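Side-chain contacts in intracellular protein transport protein USO1 (Saccharomyces cerevisiae S288c, PDB 6LSU), which tethers transport vesicles and is required for protein transport from the endoplasmic reticulum to the Golgi complex: residues S605-K608 against S609-F613; K82-L85 against E86-I90; L273-T277 against G278-K282. All coordinates share one frame; numbering follows the deposited sequence.

Contact 1 of 3, residues S605-K608 against S609-F613; sequences SVIK and SLLSF
Val606 and Leu610, one turn apart on helix 604-614, run alongside each other on the buried face of the helix. They meet through one branch of each, CG1 of Val606 standing 3.9 Å from CD1 of Leu610. The valine torsion selects that branch: CG1 is anti to the backbone N (chi1 153°) and beside the carbonyl carbon, which carries it forward along the helix, whereas CG2 turns back beside the backbone N. A looser pair, Ile607 and Leu611, extends this apolar side, with CG2 of the isoleucine 4.3 Å from CD1 of the leucine.

The solvent side is held by polar groups. Ser612 grips the carbonyl of Lys608 twice: its N makes the helical bond to Lys608 O over 2.8 Å, and its hydroxyl OG donates to the same Lys608 O over 2.9 Å. The hydroxyl comes from above the carbonyl plane, 54° out of it, so the two bonds share the oxygen by arriving from different directions. OG is placed there by a chi1 of -52°, which lays it beside the serine's own backbone N. One turn earlier, a water lies 3.3 Å from Ser605 OG and makes a weak, longer bond to Ser609 OG, a slack link between two hydroxyls. The exposed Lys608 side chain lies on this face.

The segment belongs to armadillo repeat 10 of the globular head, and its apolar side is enclosed by several helices. Phe653, on helix 647-658, packs against both Ile607 and Leu611; Phe600 of helix 594-601 touches Val606 and Leu610. Helix 622-637 adds Val628 and Leu631 against Leu610, while helix 559-568 approaches through Ser564 and Thr568.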
loop_
_atom_site.group_PDB
_atom_site.type_symbol
_atom_site.label_atom_id
_atom_site.label_comp_id
_atom_site.label_asym_id
_atom_site.label_seq_id
_atom_site.Cartn_x
_atom_site.Cartn_y
_atom_site.Cartn_z
ATOM N N SER A 605 31.568 32.202 16.073
ATOM C CA SER A 605 31.783 31.171 17.122
ATOM C C SER A 605 31.341 29.785 16.615
ATOM O O SER A 605 32.055 28.779 16.821
ATOM C CB SER A 605 31.076 31.535 18.391
ATOM O OG SER A 605 30.734 30.345 19.074
ATOM N N VAL A 606 30.192 29.728 15.936
ATOM C CA VAL A 606 29.616 28.484 15.360
ATOM C C VAL A 606 30.515 28.039 14.212
ATOM O O VAL A 606 30.925 26.859 14.225
ATOM C CB VAL A 606 28.139 28.675 14.953
ATOM C CG1 VAL A 606 27.705 27.744 13.821
ATOM C CG2 VAL A 606 27.223 28.503 16.166
ATOM N N ILE A 607 30.888 28.925 13.288
ATOM C CA ILE A 607 31.749 28.482 12.148
ATOM C C ILE A 607 33.027 27.873 12.727
ATOM O O ILE A 607 33.506 26.888 12.115
ATOM C CB ILE A 607 32.067 29.597 11.140
ATOM C CG1 ILE A 607 30.818 30.076 10.404
ATOM C CG2 ILE A 607 33.104 29.123 10.141
ATOM C CD1 ILE A 607 29.757 30.645 11.326
ATOM N N LYS A 608 33.542 28.410 13.853
ATOM C CA LYS A 608 34.797 27.936 14.503
ATOM C C LYS A 608 34.563 26.508 14.989
ATOM O O LYS A 608 35.302 25.613 14.526
ATOM C CB LYS A 608 35.289 28.898 15.596
ATOM C CG LYS A 608 35.896 30.195 15.058
ATOM C CD LYS A 608 36.762 30.953 16.040
ATOM C CE LYS A 608 35.997 31.892 16.945
ATOM N NZ LYS A 608 36.844 32.373 18.066
ATOM N N SER A 609 33.538 26.275 15.819
ATOM C CA SER A 609 33.098 24.895 16.238
ATOM C C SER A 609 32.967 23.934 15.042
ATOM O O SER A 609 33.454 22.774 15.091
ATOM C CB SER A 609 31.813 24.981 16.946
ATOM O OG SER A 609 31.982 25.681 18.168
ATOM N N LEU A 610 32.304 24.345 13.971
ATOM C CA LEU A 610 32.092 23.416 12.841
ATOM C C LEU A 610 33.442 23.078 12.201
ATOM O O LEU A 610 33.719 21.877 12.004
ATOM C CB LEU A 610 31.090 24.026 11.860
ATOM C CG LEU A 610 29.696 24.280 12.436
ATOM C CD1 LEU A 610 28.819 24.920 11.398
ATOM C CD2 LEU A 610 29.054 23.019 12.972
ATOM N N LEU A 611 34.276 24.082 11.931
ATOM C CA LEU A 611 35.648 23.858 11.406
ATOM C C LEU A 611 36.445 22.964 12.367
ATOM O O LEU A 611 37.055 21.974 11.916
ATOM C CB LEU A 611 36.319 25.207 11.208
ATOM C CG LEU A 611 36.213 25.756 9.793
ATOM C CD1 LEU A 611 36.848 27.124 9.742
ATOM C CD2 LEU A 611 36.880 24.825 8.793
ATOM N N SER A 612 36.432 23.260 13.657
ATOM C CA SER A 612 37.135 22.416 14.651
ATOM C C SER A 612 36.620 20.978 14.497
ATOM O O SER A 612 37.449 20.021 14.421
ATOM C CB SER A 612 36.961 22.933 16.062
ATOM O OG SER A 612 37.293 24.320 16.162
ATOM N N PHE A 613 35.300 20.811 14.488
ATOM C CA PHE A 613 34.678 19.463 14.485
ATOM C C PHE A 613 35.150 18.714 13.236
ATOM O O PHE A 613 35.548 17.565 13.383
ATOM C CB PHE A 613 33.145 19.505 14.576
ATOM C CG PHE A 613 32.584 18.107 14.622
ATOM C CD1 PHE A 613 32.516 17.343 13.467
ATOM C CD2 PHE A 613 32.208 17.518 15.819
ATOM C CE1 PHE A 613 32.093 16.023 13.509
ATOM C CE2 PHE A 613 31.769 16.198 15.850
ATOM C CZ PHE A 613 31.738 15.454 14.697
HETATM O O HOH W 1 29.186 27.513 18.577
#

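Contact 2 of 3, residues K82-L85 against E86-I90; sequences KAIL and ETILI
Lys82 and Glu86 cross obliquely, one turn apart on helix 78-91, and join in a salt bridge of 2.6 Å from Lys82 NZ to Glu86 OE1. The glutamate runs extended beyond CG, while the lysine starts with CG anti to the backbone N (chi1 163°) and then bends at chi3 and chi4, curling its ammonium back to the carboxylate. NZ arrives on the syn side of OE1, though 34° out of the carboxylate plane. A water donates to Glu86 OE2 over 3.2 Å and accepts only a weak bond from Lys82 NZ.

On another side of the helix, Thr87 turns its hydroxyl back along the chain, OG1 lying beside its own backbone N. OG1 donates to Ala83 O over 2.7 Å, and Thr87 N reaches the same Ala83 O over 3.1 Å from the opposite face of the carbonyl plane. Nearby, CD1 of Ile88 comes within 4.0 Å of CG2 of Ile84.

Both oxygens of the buried glutamate have further partners: OE2 pairs with Lys49 of helix 38-54, and OE1 with the hydroxyl of Tyr165 on helix 160-174. The carboxylate thus links helix 78-91, in armadillo repeat 1, to helices 38-54 and 160-174, the latter in repeat 2, while Ile84 and Ile88 pack on helix 56-73 through Leu71 and Leu68.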
loop_
_atom_site.group_PDB
_atom_site.type_symbol
_atom_site.label_atom_id
_atom_site.label_comp_id
_atom_site.label_asym_id
_atom_site.label_seq_id
_atom_site.Cartn_x
_atom_site.Cartn_y
_atom_site.Cartn_z
ATOM N N LYS A 82 -22.465 -35.769 -15.591
ATOM C CA LYS A 82 -21.887 -35.632 -14.229
ATOM C C LYS A 82 -20.644 -36.532 -14.165
ATOM O O LYS A 82 -19.593 -36.045 -13.716
ATOM C CB LYS A 82 -22.993 -35.886 -13.195
ATOM C CG LYS A 82 -22.541 -36.181 -11.780
ATOM C CD LYS A 82 -23.610 -35.950 -10.728
ATOM C CE LYS A 82 -23.630 -37.005 -9.636
ATOM N NZ LYS A 82 -22.280 -37.474 -9.232
ATOM N N ALA A 83 -20.719 -37.760 -14.670
ATOM C CA ALA A 83 -19.643 -38.770 -14.554
ATOM C C ALA A 83 -18.424 -38.369 -15.410
ATOM O O ALA A 83 -17.234 -38.640 -15.019
ATOM C CB ALA A 83 -20.151 -40.132 -14.942
ATOM N N ILE A 84 -18.672 -37.701 -16.529
ATOM C CA ILE A 84 -17.545 -37.291 -17.409
ATOM C C ILE A 84 -16.839 -36.100 -16.755
ATOM O O ILE A 84 -15.582 -36.139 -16.652
ATOM C CB ILE A 84 -18.049 -37.022 -18.840
ATOM C CG1 ILE A 84 -18.344 -38.360 -19.537
ATOM C CG2 ILE A 84 -17.073 -36.149 -19.633
ATOM C CD1 ILE A 84 -19.290 -38.233 -20.709
ATOM N N LEU A 85 -17.616 -35.133 -16.252
ATOM C CA LEU A 85 -17.056 -33.953 -15.525
ATOM C C LEU A 85 -16.241 -34.474 -14.322
ATOM O O LEU A 85 -15.102 -33.986 -14.141
ATOM C CB LEU A 85 -18.171 -32.976 -15.116
ATOM C CG LEU A 85 -18.918 -32.293 -16.270
ATOM C CD1 LEU A 85 -20.021 -31.406 -15.753
ATOM C CD2 LEU A 85 -18.028 -31.421 -17.093
ATOM N N GLU A 86 -16.738 -35.443 -13.550
ATOM C CA GLU A 86 -15.939 -35.901 -12.386
ATOM C C GLU A 86 -14.636 -36.471 -12.941
ATOM O O GLU A 86 -13.548 -36.188 -12.340
ATOM C CB GLU A 86 -16.635 -36.928 -11.491
ATOM C CG GLU A 86 -17.967 -36.459 -10.957
ATOM C CD GLU A 86 -18.832 -37.447 -10.189
ATOM O OE1 GLU A 86 -19.788 -36.967 -9.483
ATOM O OE2 GLU A 86 -18.543 -38.662 -10.241
ATOM N N THR A 87 -14.713 -37.188 -14.059
ATOM C CA THR A 87 -13.553 -37.957 -14.589
ATOM C C THR A 87 -12.512 -36.945 -15.064
ATOM O O THR A 87 -11.315 -37.055 -14.634
ATOM C CB THR A 87 -13.968 -39.011 -15.626
ATOM O OG1 THR A 87 -14.818 -39.951 -14.946
ATOM C CG2 THR A 87 -12.757 -39.726 -16.209
ATOM N N ILE A 88 -12.932 -35.922 -15.791
ATOM C CA ILE A 88 -11.960 -34.906 -16.285
ATOM C C ILE A 88 -11.277 -34.211 -15.108
ATOM O O ILE A 88 -10.038 -33.978 -15.167
ATOM C CB ILE A 88 -12.613 -33.884 -17.215
ATOM C CG1 ILE A 88 -13.285 -34.593 -18.389
ATOM C CG2 ILE A 88 -11.556 -32.875 -17.690
ATOM C CD1 ILE A 88 -13.978 -33.633 -19.334
ATOM N N LEU A 89 -12.073 -33.850 -14.094
ATOM C CA LEU A 89 -11.587 -33.145 -12.886
ATOM C C LEU A 89 -10.590 -34.037 -12.159
ATOM O O LEU A 89 -9.593 -33.523 -11.641
ATOM C CB LEU A 89 -12.776 -32.776 -11.996
ATOM C CG LEU A 89 -13.466 -31.493 -12.446
ATOM C CD1 LEU A 89 -14.770 -31.243 -11.715
ATOM C CD2 LEU A 89 -12.516 -30.328 -12.278
ATOM N N ILE A 90 -10.843 -35.340 -12.124
ATOM C CA ILE A 90 -9.864 -36.243 -11.453
ATOM C C ILE A 90 -8.565 -36.198 -12.256
ATOM O O ILE A 90 -7.456 -36.051 -11.671
ATOM C CB ILE A 90 -10.403 -37.656 -11.320
ATOM C CG1 ILE A 90 -11.630 -37.656 -10.395
ATOM C CG2 ILE A 90 -9.274 -38.566 -10.858
ATOM C CD1 ILE A 90 -12.182 -39.042 -10.104
HETATM O O HOH W 2 -21.209 -40.348 -10.898
#

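Contact 3 of 3, residues L273-T277 against G278-K282; sequences LFLET and GNLPK
A sharp turn between two helices of armadillo repeat 5 brings Asn279 back over the ring of Phe274, in the connection between helix 268-276 and helix 280-287. The CB of Asn279 sits 3.6 Å from the centroid of the Phe274 ring, only 11° off the ring normal, making a CH-pi contact over the middle of one face. Phe274 holds CG anti to the backbone N (chi1 179°), which sends the ring forward toward the asparagine. The amide follows over the same aromatic surface: its plane is 14° from that of the ring, so the two flat groups are stacked, and ND2 comes 3.5 Å from CD1 of Phe274.

The same amide is anchored to the backbone. Asn279 ND2 donates to Phe274 O over 2.7 Å, in the carbonyl plane and on a lone pair, so a side chain from beyond the turn takes up a carbonyl of the last helical turn. With one N-H engaged in this way, rotation of the amide is restrained and it is kept flat against the phenyl ring.

The bend between the two helices passes through Thr277 and Gly278. Thr277 is the first to leave helical backbone angles, and Gly278 follows with a positive phi, a left-handed conformation readily adopted by a residue without a side chain. In the armadillo fold such tight turns let successive helices pack against one another at an angle; here Leu275 and Leu280 slant across each other, with their CD2 atoms 3.3 Å apart.

Neighbouring helices complete the surroundings. Phe234 of helix 233-244 meets the Phe274 ring edge-to-face, and Phe238 on that helix touches both Phe274 and Asn279. Helix 325-333 packs on the leucines, His328 and Ala331 against Leu275 and Leu332 against Leu280.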
loop_
_atom_site.group_PDB
_atom_site.type_symbol
_atom_site.label_atom_id
_atom_site.label_comp_id
_atom_site.label_asym_id
_atom_site.label_seq_id
_atom_site.Cartn_x
_atom_site.Cartn_y
_atom_site.Cartn_z
ATOM N N LEU A 273 -18.384 4.555 -12.379
ATOM C CA LEU A 273 -19.640 3.761 -12.286
ATOM C C LEU A 273 -19.865 3.395 -10.827
ATOM O O LEU A 273 -20.938 3.682 -10.321
ATOM C CB LEU A 273 -19.561 2.518 -13.166
ATOM C CG LEU A 273 -20.836 1.680 -13.254
ATOM C CD1 LEU A 273 -21.994 2.508 -13.803
ATOM C CD2 LEU A 273 -20.616 0.448 -14.121
ATOM N N PHE A 274 -18.859 2.811 -10.170
ATOM C CA PHE A 274 -19.002 2.273 -8.790
ATOM C C PHE A 274 -19.528 3.409 -7.884
ATOM O O PHE A 274 -20.517 3.203 -7.120
ATOM C CB PHE A 274 -17.663 1.653 -8.387
ATOM C CG PHE A 274 -17.644 1.086 -6.996
ATOM C CD1 PHE A 274 -18.062 -0.198 -6.738
ATOM C CD2 PHE A 274 -17.199 1.843 -5.943
ATOM C CE1 PHE A 274 -18.036 -0.712 -5.452
ATOM C CE2 PHE A 274 -17.137 1.312 -4.666
ATOM C CZ PHE A 274 -17.526 0.026 -4.418
ATOM N N LEU A 275 -18.934 4.612 -7.985
ATOM C CA LEU A 275 -19.268 5.799 -7.120
ATOM C C LEU A 275 -20.696 6.322 -7.402
ATOM O O LEU A 275 -21.432 6.584 -6.413
ATOM C CB LEU A 275 -18.219 6.907 -7.283
ATOM C CG LEU A 275 -16.781 6.492 -6.902
ATOM C CD1 LEU A 275 -15.782 7.579 -7.198
ATOM C CD2 LEU A 275 -16.666 6.086 -5.438
ATOM N N GLU A 276 -21.106 6.404 -8.661
ATOM C CA GLU A 276 -22.380 7.054 -9.063
ATOM C C GLU A 276 -23.597 6.146 -8.840
ATOM O O GLU A 276 -24.711 6.701 -8.851
ATOM C CB GLU A 276 -22.331 7.485 -10.530
ATOM C CG GLU A 276 -21.683 8.848 -10.734
ATOM C CD GLU A 276 -21.500 9.266 -12.189
ATOM O OE1 GLU A 276 -22.055 8.578 -13.098
ATOM O OE2 GLU A 276 -20.813 10.296 -12.410
ATOM N N THR A 277 -23.409 4.834 -8.621
ATOM C CA THR A 277 -24.486 3.804 -8.579
ATOM C C THR A 277 -24.808 3.452 -7.114
ATOM O O THR A 277 -25.427 2.385 -6.859
ATOM C CB THR A 277 -24.133 2.607 -9.470
ATOM O OG1 THR A 277 -23.658 1.454 -8.764
ATOM C CG2 THR A 277 -23.072 2.949 -10.489
ATOM N N GLY A 278 -24.428 4.308 -6.166
ATOM C CA GLY A 278 -24.884 4.191 -4.767
ATOM C C GLY A 278 -24.135 3.134 -3.988
ATOM O O GLY A 278 -24.696 2.720 -2.976
ATOM N N ASN A 279 -22.875 2.830 -4.338
ATOM C CA ASN A 279 -21.995 1.887 -3.588
ATOM C C ASN A 279 -21.331 2.545 -2.356
ATOM O O ASN A 279 -21.285 1.867 -1.291
ATOM C CB ASN A 279 -20.960 1.283 -4.529
ATOM C CG ASN A 279 -21.614 0.351 -5.514
ATOM O OD1 ASN A 279 -22.222 -0.651 -5.098
ATOM N ND2 ASN A 279 -21.483 0.675 -6.794
ATOM N N LEU A 280 -20.862 3.796 -2.449
ATOM C CA LEU A 280 -20.148 4.474 -1.335
ATOM C C LEU A 280 -20.829 4.226 0.008
ATOM O O LEU A 280 -20.171 3.824 0.958
ATOM C CB LEU A 280 -20.030 5.972 -1.597
ATOM C CG LEU A 280 -18.945 6.337 -2.591
ATOM C CD1 LEU A 280 -18.636 7.822 -2.509
ATOM C CD2 LEU A 280 -17.701 5.494 -2.339
ATOM N N PRO A 281 -22.149 4.457 0.162
ATOM C CA PRO A 281 -22.795 4.262 1.463
ATOM C C PRO A 281 -22.601 2.829 1.976
ATOM O O PRO A 281 -22.479 2.628 3.156
ATOM C CB PRO A 281 -24.275 4.501 1.190
ATOM C CG PRO A 281 -24.306 5.255 -0.106
ATOM C CD PRO A 281 -23.096 4.818 -0.898
ATOM N N LYS A 282 -22.579 1.872 1.051
ATOM C CA LYS A 282 -22.394 0.424 1.342
ATOM C C LYS A 282 -20.962 0.167 1.836
ATOM O O LYS A 282 -20.811 -0.517 2.842
ATOM C CB LYS A 282 -22.722 -0.399 0.093
ATOM C CG LYS A 282 -24.213 -0.565 -0.147
ATOM C CD LYS A 282 -24.604 -0.532 -1.601
ATOM C CE LYS A 282 -25.985 -1.092 -1.818
ATOM N NZ LYS A 282 -26.109 -1.560 -3.218
#

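How the contacts relate
Along the chain the order is contact 2, contact 3, contact 1, in armadillo repeats 1, 5 and 10 respectively, so the three sample the helical head from its first repeat to its last. None touches another. Contacts 2 and 3 have centres about 41 Å apart, contacts 3 and 1 about 62 Å, and contacts 2 and 1 about 84 Å. Contact 1 lies on the opposite side of the chain's centre from the other two. Contacts 1 and 2 are each confined to a single helix, 604-614 and 78-91, whereas contact 3 joins the helices 268-276 and 280-287 across a turn. Such spacing reflects an elongated array of repeats, each packed locally.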